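PDB 1VHG: ADP compounds hydrolase nudE from Escherichia coli, which hydrolyses ADP-linked compounds such as ADP-ribose, Ap3A, Ap2A and NADH, using magnesium or other divalent cations, as a homodimeric Nudix enzyme. Local coordinates for the interface of chains A and B. Residues are numbered along the deposited sequence; one frame, centred on the assembly and turned at random. Chains: chain A/B, ADP compounds hydrolase nudE.

The interface of chains A and B. Residues chain A 18, 26, 42-44, 121; chain B 21-24, 70.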
loop_
_atom_site.group_PDB
_atom_site.type_symbol
_atom_site.label_atom_id
_atom_site.label_comp_id
_atom_site.label_asym_id
_atom_site.label_seq_id
_atom_site.Cartn_x
_atom_site.Cartn_y
_atom_site.Cartn_z
ATOM N N VAL A 18 4.605 20.929 11.490
ATOM C CA VAL A 18 5.804 20.733 12.309
ATOM C C VAL A 18 7.061 20.629 11.486
ATOM O O VAL A 18 8.187 20.813 11.968
ATOM C CB VAL A 18 5.543 19.475 13.163
ATOM C CG1 VAL A 18 6.741 18.605 13.426
ATOM C CG2 VAL A 18 4.930 19.925 14.500
ATOM N N VAL A 26 4.724 17.583 7.157
ATOM C CA VAL A 26 4.229 16.817 8.292
ATOM C C VAL A 26 3.494 17.695 9.286
ATOM O O VAL A 26 3.797 18.862 9.504
ATOM C CB VAL A 26 5.317 15.943 8.914
ATOM C CG1 VAL A 26 6.711 16.466 8.596
ATOM C CG2 VAL A 26 5.149 15.755 10.403
ATOM N N GLU A 42 1.452 12.309 14.650
ATOM C CA GLU A 42 2.054 13.023 13.524
ATOM C C GLU A 42 1.541 12.405 12.232
ATOM O O GLU A 42 1.260 11.207 12.224
ATOM C CB GLU A 42 3.573 13.004 13.615
ATOM C CG GLU A 42 4.121 14.148 14.457
ATOM C CD GLU A 42 5.628 14.222 14.516
ATOM O OE1 GLU A 42 6.265 13.287 14.002
ATOM O OE2 GLU A 42 6.184 15.190 15.095
ATOM N N ARG A 43 1.303 13.185 11.198
ATOM C CA ARG A 43 0.812 12.679 9.930
ATOM C C ARG A 43 1.296 13.561 8.773
ATOM O O ARG A 43 1.849 14.630 8.974
ATOM C CB ARG A 43 -0.726 12.672 9.860
ATOM C CG ARG A 43 -1.291 14.083 9.698
ATOM C CD ARG A 43 -2.797 14.101 9.768
ATOM N NE ARG A 43 -3.311 15.460 9.838
ATOM C CZ ARG A 43 -4.586 15.802 9.959
ATOM N NH1 ARG A 43 -4.909 17.086 10.008
ATOM N NH2 ARG A 43 -5.539 14.889 10.027
HETATM N N MSE A 44 0.980 13.108 7.570
HETATM C CA MSE A 44 1.312 13.879 6.376
HETATM C C MSE A 44 0.145 14.847 6.151
HETATM O O MSE A 44 -1.010 14.438 6.332
HETATM C CB MSE A 44 1.442 12.968 5.157
HETATM C CG MSE A 44 2.762 13.180 4.418
HETATM SE SE MSE A 44 4.230 12.802 5.583
HETATM C CE MSE A 44 5.320 14.334 5.331
ATOM N N TYR A 121 -1.141 7.729 8.519
ATOM C CA TYR A 121 -0.293 8.835 8.173
ATOM C C TYR A 121 -0.639 9.515 6.863
ATOM O O TYR A 121 -0.349 10.706 6.733
ATOM C CB TYR A 121 1.189 8.374 8.054
ATOM C CG TYR A 121 1.567 7.475 9.214
ATOM C CD1 TYR A 121 1.598 7.988 10.509
ATOM C CD2 TYR A 121 1.828 6.128 9.022
ATOM C CE1 TYR A 121 1.900 7.180 11.585
ATOM C CE2 TYR A 121 2.132 5.316 10.100
ATOM C CZ TYR A 121 2.169 5.847 11.373
ATOM O OH TYR A 121 2.478 5.043 12.455
ATOM N N SER B 21 10.884 15.663 11.843
ATOM C CA SER B 21 9.777 15.807 12.776
ATOM C C SER B 21 10.060 14.781 13.885
ATOM O O SER B 21 11.103 14.120 13.805
ATOM C CB SER B 21 8.445 15.421 12.136
ATOM O OG SER B 21 8.389 14.003 12.005
ATOM N N ARG B 22 9.123 14.588 14.797
ATOM C CA ARG B 22 9.379 13.598 15.848
ATOM C C ARG B 22 9.513 12.208 15.245
ATOM O O ARG B 22 10.485 11.497 15.507
ATOM C CB ARG B 22 8.314 13.666 16.937
ATOM C CG ARG B 22 8.710 12.939 18.215
ATOM C CD ARG B 22 7.882 13.345 19.415
ATOM N NE ARG B 22 6.454 13.265 19.191
ATOM C CZ ARG B 22 5.705 12.176 19.129
ATOM N NH1 ARG B 22 6.219 10.961 19.278
ATOM N NH2 ARG B 22 4.399 12.310 18.897
ATOM N N LEU B 23 8.600 11.823 14.371
ATOM C CA LEU B 23 8.612 10.511 13.754
ATOM C C LEU B 23 9.070 10.486 12.308
ATOM O O LEU B 23 9.362 9.416 11.765
ATOM C CB LEU B 23 7.183 9.927 13.803
ATOM C CG LEU B 23 6.548 9.664 15.166
ATOM C CD1 LEU B 23 5.480 10.694 15.501
ATOM C CD2 LEU B 23 5.935 8.261 15.195
ATOM N N PHE B 24 9.073 11.630 11.629
ATOM C CA PHE B 24 9.461 11.642 10.224
ATOM C C PHE B 24 10.754 12.404 9.984
ATOM O O PHE B 24 10.942 13.483 10.529
ATOM C CB PHE B 24 8.361 12.258 9.359
ATOM C CG PHE B 24 7.045 11.545 9.403
ATOM C CD1 PHE B 24 6.765 10.519 8.520
ATOM C CD2 PHE B 24 6.083 11.902 10.333
ATOM C CE1 PHE B 24 5.559 9.862 8.558
ATOM C CE2 PHE B 24 4.867 11.245 10.376
ATOM C CZ PHE B 24 4.605 10.224 9.485
ATOM N N VAL B 70 -5.526 8.746 12.048
ATOM C CA VAL B 70 -5.528 10.214 12.018
ATOM C C VAL B 70 -5.322 10.769 10.617
ATOM O O VAL B 70 -5.865 11.846 10.284
ATOM C CB VAL B 70 -4.551 10.818 13.034
ATOM C CG1 VAL B 70 -3.110 10.552 12.638
ATOM C CG2 VAL B 70 -4.785 12.322 13.145
#
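A:Glu42, on strand 38-44, pushes its carboxylate tip-first into the loop B:Ser21 to B:Phe24 that joins two strands of the partner subunit, within the dimer interface of this Nudix hydrolase. A:Glu42 is a substrate-binding residue, so the partner loop probably helps to position part of the substrate site. With CG anti to the carbonyl carbon (chi1 -87°) and the chain extended beyond it, both oxygens reach the loop. A:Glu42 OE2 takes the backbone N of B:Arg22 at 3.0 Å through its syn lone pair. OE1 accepts two bonds from opposite faces of the carboxylate plane. The backbone N of B:Leu23 lies 2.8 Å from A:Glu42 OE1 on the syn side, 20° out of plane, whereas the hydroxyl OG of B:Ser21 comes in 3.0 Å from A:Glu42 OE1, well above the plane. The two backbone N-H groups are the steady donors and should restrict rotation of the carboxylate. The hydroxyl is a further, shared one: B:Ser21 OG, lying between its own backbone N and carbonyl carbon (chi1 74°), is also within bonding distance of B:Phe24 O, and its one hydrogen must be shared or alternate between the two acceptors.

Around this polar end the packing is apolar. CD1 of B:Leu23 covers the CB of A:Glu42 at 3.5 Å, and the B:Phe24 ring presents its edge to the same CB. CZ of B:Phe24 points to CD1 of A:Tyr121, 3.9 Å away, the two side chains crossing at a slant, while CG2 of A:Val26 approaches CD2 of B:Phe24 and CB of B:Ser21. At the far end of the patch the extended A:Arg43 lays NH2 3.1 Å from the carbonyl O of B:Val70, and that oxygen lies in the guanidinium plane of A:Arg43.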